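Local atomic coordinates of C2 domain protein (Ramazzottius varieornatus, PDB entry 7DF2), a protein that binds calcium ions through a C2 domain and is probably a secreted protein peculiar to tardigrades. Residues 34-40 with 120-125; 149-153 with 185-189. All coordinates share one frame; numbering follows the deposited sequence.

Contact 1: 34-40 with 120-125; sequences YPLITGF and GKGVRK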
# COMPACT_ATOMS: atom_id res chain seq x y z
N TYR A 34 -0.37 -5.16 20.24
CA TYR A 34 0.72 -5.59 19.36
C TYR A 34 2.07 -5.12 19.90
O TYR A 34 2.18 -4.00 20.40
CB TYR A 34 0.50 -5.06 17.94
CG TYR A 34 -0.77 -5.55 17.29
CD1 TYR A 34 -0.90 -6.88 16.90
CD2 TYR A 34 -1.82 -4.69 17.05
CE1 TYR A 34 -2.06 -7.34 16.29
CE2 TYR A 34 -2.99 -5.14 16.44
CZ TYR A 34 -3.10 -6.46 16.07
OH TYR A 34 -4.25 -6.91 15.47
N PRO A 35 3.09 -5.97 19.77
CA PRO A 35 4.40 -5.66 20.36
C PRO A 35 5.08 -4.49 19.68
O PRO A 35 4.95 -4.28 18.47
CB PRO A 35 5.19 -6.96 20.15
CG PRO A 35 4.54 -7.60 18.97
CD PRO A 35 3.08 -7.28 19.10
N LEU A 36 5.85 -3.74 20.47
CA LEU A 36 6.62 -2.63 19.93
C LEU A 36 7.86 -3.16 19.22
O LEU A 36 8.68 -3.86 19.83
CB LEU A 36 7.01 -1.66 21.04
CG LEU A 36 7.66 -0.36 20.59
CD1 LEU A 36 6.61 0.62 20.11
CD2 LEU A 36 8.48 0.25 21.72
N ILE A 37 8.00 -2.83 17.94
CA ILE A 37 9.15 -3.22 17.13
C ILE A 37 10.09 -2.02 17.07
O ILE A 37 9.71 -0.95 16.58
CB ILE A 37 8.72 -3.67 15.73
CG1 ILE A 37 7.58 -4.68 15.83
CG2 ILE A 37 9.91 -4.22 14.96
CD1 ILE A 37 7.90 -5.89 16.69
N THR A 38 11.31 -2.18 17.58
CA THR A 38 12.27 -1.10 17.61
C THR A 38 13.57 -1.57 16.98
O THR A 38 13.81 -2.77 16.81
CB THR A 38 12.52 -0.58 19.05
OG1 THR A 38 11.26 -0.37 19.70
CG2 THR A 38 13.27 0.75 19.04
N GLY A 39 14.40 -0.60 16.62
CA GLY A 39 15.65 -0.88 15.97
C GLY A 39 15.68 -0.18 14.64
O GLY A 39 14.97 0.82 14.43
N PHE A 40 16.51 -0.68 13.74
CA PHE A 40 16.67 -0.13 12.40
C PHE A 40 16.30 -1.23 11.43
O PHE A 40 16.92 -2.30 11.43
CB PHE A 40 18.10 0.36 12.20
CG PHE A 40 18.58 1.26 13.31
CD1 PHE A 40 19.10 0.73 14.49
CD2 PHE A 40 18.46 2.64 13.20
CE1 PHE A 40 19.50 1.55 15.52
CE2 PHE A 40 18.87 3.48 14.22
CZ PHE A 40 19.40 2.93 15.38
N GLY A 120 15.31 3.71 14.34
CA GLY A 120 15.49 3.89 15.76
C GLY A 120 14.22 4.16 16.52
O GLY A 120 14.20 4.05 17.75
N LYS A 121 13.15 4.53 15.82
CA LYS A 121 11.85 4.65 16.46
C LYS A 121 11.27 3.27 16.71
O LYS A 121 11.75 2.26 16.17
CB LYS A 121 10.91 5.49 15.59
CG LYS A 121 10.59 6.86 16.16
CD LYS A 121 9.11 7.01 16.49
CE LYS A 121 8.55 8.31 15.94
NZ LYS A 121 7.45 8.90 16.76
N GLY A 122 10.25 3.21 17.55
CA GLY A 122 9.51 1.99 17.80
C GLY A 122 8.14 2.12 17.18
O GLY A 122 7.51 3.18 17.24
N VAL A 123 7.67 1.03 16.55
CA VAL A 123 6.32 1.00 16.00
C VAL A 123 5.63 -0.29 16.42
O VAL A 123 6.28 -1.32 16.64
CB VAL A 123 6.30 1.13 14.46
CG1 VAL A 123 6.85 2.48 14.03
CG2 VAL A 123 7.08 -0.02 13.82
N ARG A 124 4.31 -0.22 16.53
CA ARG A 124 3.47 -1.38 16.77
C ARG A 124 2.67 -1.81 15.55
O ARG A 124 2.34 -2.99 15.44
CB ARG A 124 2.49 -1.12 17.92
CG ARG A 124 3.19 -0.84 19.25
CD ARG A 124 2.19 -0.62 20.36
NE ARG A 124 2.82 -0.05 21.55
CZ ARG A 124 3.40 -0.77 22.50
NH1 ARG A 124 3.96 -0.17 23.54
NH2 ARG A 124 3.42 -2.10 22.42
N LYS A 125 2.38 -0.88 14.64
CA LYS A 125 1.58 -1.17 13.45
C LYS A 125 2.11 -0.33 12.30
O LYS A 125 2.33 0.87 12.45
CB LYS A 125 0.10 -0.83 13.68
CG LYS A 125 -0.73 -1.96 14.23
CD LYS A 125 -2.18 -1.81 13.84
CE LYS A 125 -2.78 -0.57 14.44
NZ LYS A 125 -4.26 -0.62 14.38
O HOH W 1 3.79 -5.17 16.15
O HOH W 2 5.71 -4.36 23.43

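Contact 2: 149-153 with 185-189; sequences HITGE and RYRWY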
# COMPACT_ATOMS: atom_id res chain seq x y z
N HIS A 149 -2.51 -3.85 7.71
CA HIS A 149 -1.52 -3.59 8.74
C HIS A 149 -0.46 -4.68 8.84
O HIS A 149 -0.76 -5.87 8.77
CB HIS A 149 -2.20 -3.44 10.10
CG HIS A 149 -3.08 -2.24 10.20
ND1 HIS A 149 -2.61 -0.96 9.97
CD2 HIS A 149 -4.40 -2.12 10.49
CE1 HIS A 149 -3.61 -0.10 10.13
NE2 HIS A 149 -4.70 -0.78 10.44
N ILE A 150 0.78 -4.26 9.03
CA ILE A 150 1.86 -5.15 9.42
C ILE A 150 2.03 -5.03 10.92
O ILE A 150 2.14 -3.91 11.45
CB ILE A 150 3.17 -4.80 8.68
CG1 ILE A 150 3.00 -4.93 7.16
CG2 ILE A 150 4.32 -5.67 9.17
CD1 ILE A 150 4.03 -4.12 6.39
N THR A 151 2.04 -6.17 11.61
CA THR A 151 2.31 -6.22 13.05
C THR A 151 3.31 -7.34 13.31
O THR A 151 3.51 -8.23 12.48
CB THR A 151 1.03 -6.43 13.87
OG1 THR A 151 0.43 -7.68 13.53
CG2 THR A 151 0.02 -5.30 13.62
N GLY A 152 3.94 -7.29 14.48
CA GLY A 152 5.13 -8.08 14.73
C GLY A 152 5.04 -9.23 15.70
O GLY A 152 6.08 -9.77 16.08
N GLU A 153 3.84 -9.65 16.11
CA GLU A 153 3.75 -10.71 17.10
C GLU A 153 4.19 -12.05 16.51
O GLU A 153 5.09 -12.70 17.05
CB GLU A 153 2.33 -10.76 17.69
CG GLU A 153 1.26 -11.47 16.85
CD GLU A 153 0.83 -10.65 15.63
OE1 GLU A 153 1.02 -9.42 15.64
OE2 GLU A 153 0.34 -11.26 14.66
N ARG A 185 1.99 -8.23 -0.56
CA ARG A 185 2.96 -9.00 0.22
C ARG A 185 3.92 -8.03 0.88
O ARG A 185 4.16 -6.94 0.36
CB ARG A 185 3.79 -9.96 -0.64
CG ARG A 185 3.01 -10.97 -1.44
CD ARG A 185 3.97 -11.98 -2.05
NE ARG A 185 5.01 -11.37 -2.88
CZ ARG A 185 6.11 -12.02 -3.27
NH1 ARG A 185 6.31 -13.28 -2.88
NH2 ARG A 185 7.01 -11.41 -4.04
N TYR A 186 4.51 -8.44 2.00
CA TYR A 186 5.53 -7.59 2.59
C TYR A 186 6.68 -8.44 3.09
O TYR A 186 6.55 -9.65 3.31
CB TYR A 186 4.98 -6.74 3.75
CG TYR A 186 4.63 -7.54 4.98
CD1 TYR A 186 3.37 -8.12 5.12
CD2 TYR A 186 5.55 -7.71 6.02
CE1 TYR A 186 3.04 -8.86 6.26
CE2 TYR A 186 5.23 -8.44 7.15
CZ TYR A 186 3.98 -9.01 7.26
OH TYR A 186 3.66 -9.73 8.39
N ARG A 187 7.84 -7.78 3.21
CA ARG A 187 9.03 -8.28 3.89
C ARG A 187 9.50 -7.22 4.87
O ARG A 187 9.27 -6.02 4.66
CB ARG A 187 10.18 -8.60 2.91
CG ARG A 187 10.06 -9.91 2.17
CD ARG A 187 11.38 -10.43 1.63
NE ARG A 187 12.17 -9.40 0.95
CZ ARG A 187 13.48 -9.47 0.77
NH1 ARG A 187 14.16 -10.52 1.23
NH2 ARG A 187 14.13 -8.49 0.15
N TRP A 188 10.17 -7.64 5.93
CA TRP A 188 10.88 -6.65 6.73
C TRP A 188 12.02 -7.33 7.47
O TRP A 188 11.94 -8.51 7.82
CB TRP A 188 9.97 -5.88 7.70
CG TRP A 188 9.13 -6.68 8.67
CD1 TRP A 188 8.94 -8.04 8.70
CD2 TRP A 188 8.37 -6.14 9.74
NE1 TRP A 188 8.09 -8.37 9.74
CE2 TRP A 188 7.74 -7.22 10.40
CE3 TRP A 188 8.18 -4.85 10.23
CZ2 TRP A 188 6.92 -7.04 11.51
CZ3 TRP A 188 7.36 -4.67 11.34
CH2 TRP A 188 6.74 -5.76 11.96
N TYR A 189 13.07 -6.55 7.70
CA TYR A 189 14.32 -7.11 8.18
C TYR A 189 15.18 -6.00 8.75
O TYR A 189 15.14 -4.86 8.29
CB TYR A 189 15.08 -7.84 7.07
CG TYR A 189 15.14 -7.09 5.76
CD1 TYR A 189 14.13 -7.24 4.80
CD2 TYR A 189 16.19 -6.24 5.47
CE1 TYR A 189 14.18 -6.53 3.60
CE2 TYR A 189 16.25 -5.54 4.29
CZ TYR A 189 15.25 -5.70 3.35
OH TYR A 189 15.34 -4.99 2.17
O HOH W 3 1.60 -8.83 9.87

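Contact 1: 34-40 with 120-125
I37 and V123 form the tightest part of this contact, an antiparallel hydrogen-bonded pair: I37 N donates to V123 O at 2.6 Å, and V123 N returns a bond to I37 O at 2.8 Å. Beside it G122 CA makes a 3.2 Å CA-H...O contact with I37 O; G122, with no side chain, lets L36 and T38 lie close to its backbone. L36 CD1 lies over the G122 backbone, 3.6 Å from G122 C. Beyond the pair, toward Y34, the contact is looser and wet. In one of its two conformers R124 holds CG anti to its carbonyl carbon (chi1 -62°) and runs extended to NE, which in that conformer brings NH2 to Y34 O at 3.0 Å, the oxygen lying in the guanidinium plane, while L36 CB sits over one face of that group. A water donates to both P35 O and R124 O, bridging the two segments where no direct backbone bond joins them. At the other end G120 N donates to G39 O, and G120 CA rests over the F40 ring, 4.2 Å from its centroid. Replacing F40 by an alanine is likely to strip G120 CA of its CH-pi partner and open a gap beside the corner. The arrangement is a short, weakly bonded strand near the start of the modelled chain, paired with the start of strand 121-136, where both segments turn a corner between the two sheets of a C2 beta-sandwich.

Contact 2: 149-153 with 185-189
No backbone hydrogen bond joins 149-153 to 185-189; the nearest CA atoms, those of I150 and Y186, stand 8.1 Å apart, and side chains fill the gap between two different sheets. I150 fits into the angle between two touching rings, Y186 presenting its CE2 to the W188 face that I150 CG2 also covers. I150 CG1 sits over the centre of the Y186 ring, 3.7 Å from the centroid and 10° off the normal, and CD1 continues along the same ring to Y186 CG. The CG2 branch makes a CH-pi contact over the W188 face, 3.7 Å from the centroid of the six-membered ring, while also touching Y186 CE2 at 3.5 Å. With CG1 anti to the carbonyl carbon and CG2 anti to the backbone N (chi1 -61°), CG1 lies over Y186 while CG2 serves both rings. Y186 and W188 both place CG between backbone N and carbonyl carbon, a crowded position that sets both ring faces against I150. W188 is met at its edge by G152 CA, 3.8 Å from CZ2. At the border of this apolar cluster W188 NE1 donates to N155 O; Y186 OH hydrogen-bonds N155 ND2 and a water, and the water accepts from T151 N. I43 of strand 41-51 touches both I150 and W188. An isoleucine packed against alternate inward-facing aromatics of a strand in the opposing sheet is typical of the hydrophobic core of a beta-sandwich, here the C2 domain.

In the fold
Contacts 1 and 2 lie on the same side of the chain's centre, about 11 Å apart between centres, and follow one another in series: contact 1 closes at 125 before contact 2 opens at 149. Strands 121-136 and 139-150, neighbours in one antiparallel sheet, connect them; contact 1 adds strand 37-38 at that sheet, whereas contact 2 crosses to strand 181-190 of the other. The two also touch directly, Y34 CD1 lying 3.6 Å from T151 CB and K125 CG 3.5 Å from T151 CG2. The N-terminal segment is thereby packed against the loop that leaves strand 139-150, an end of the sandwich away from the calcium sites.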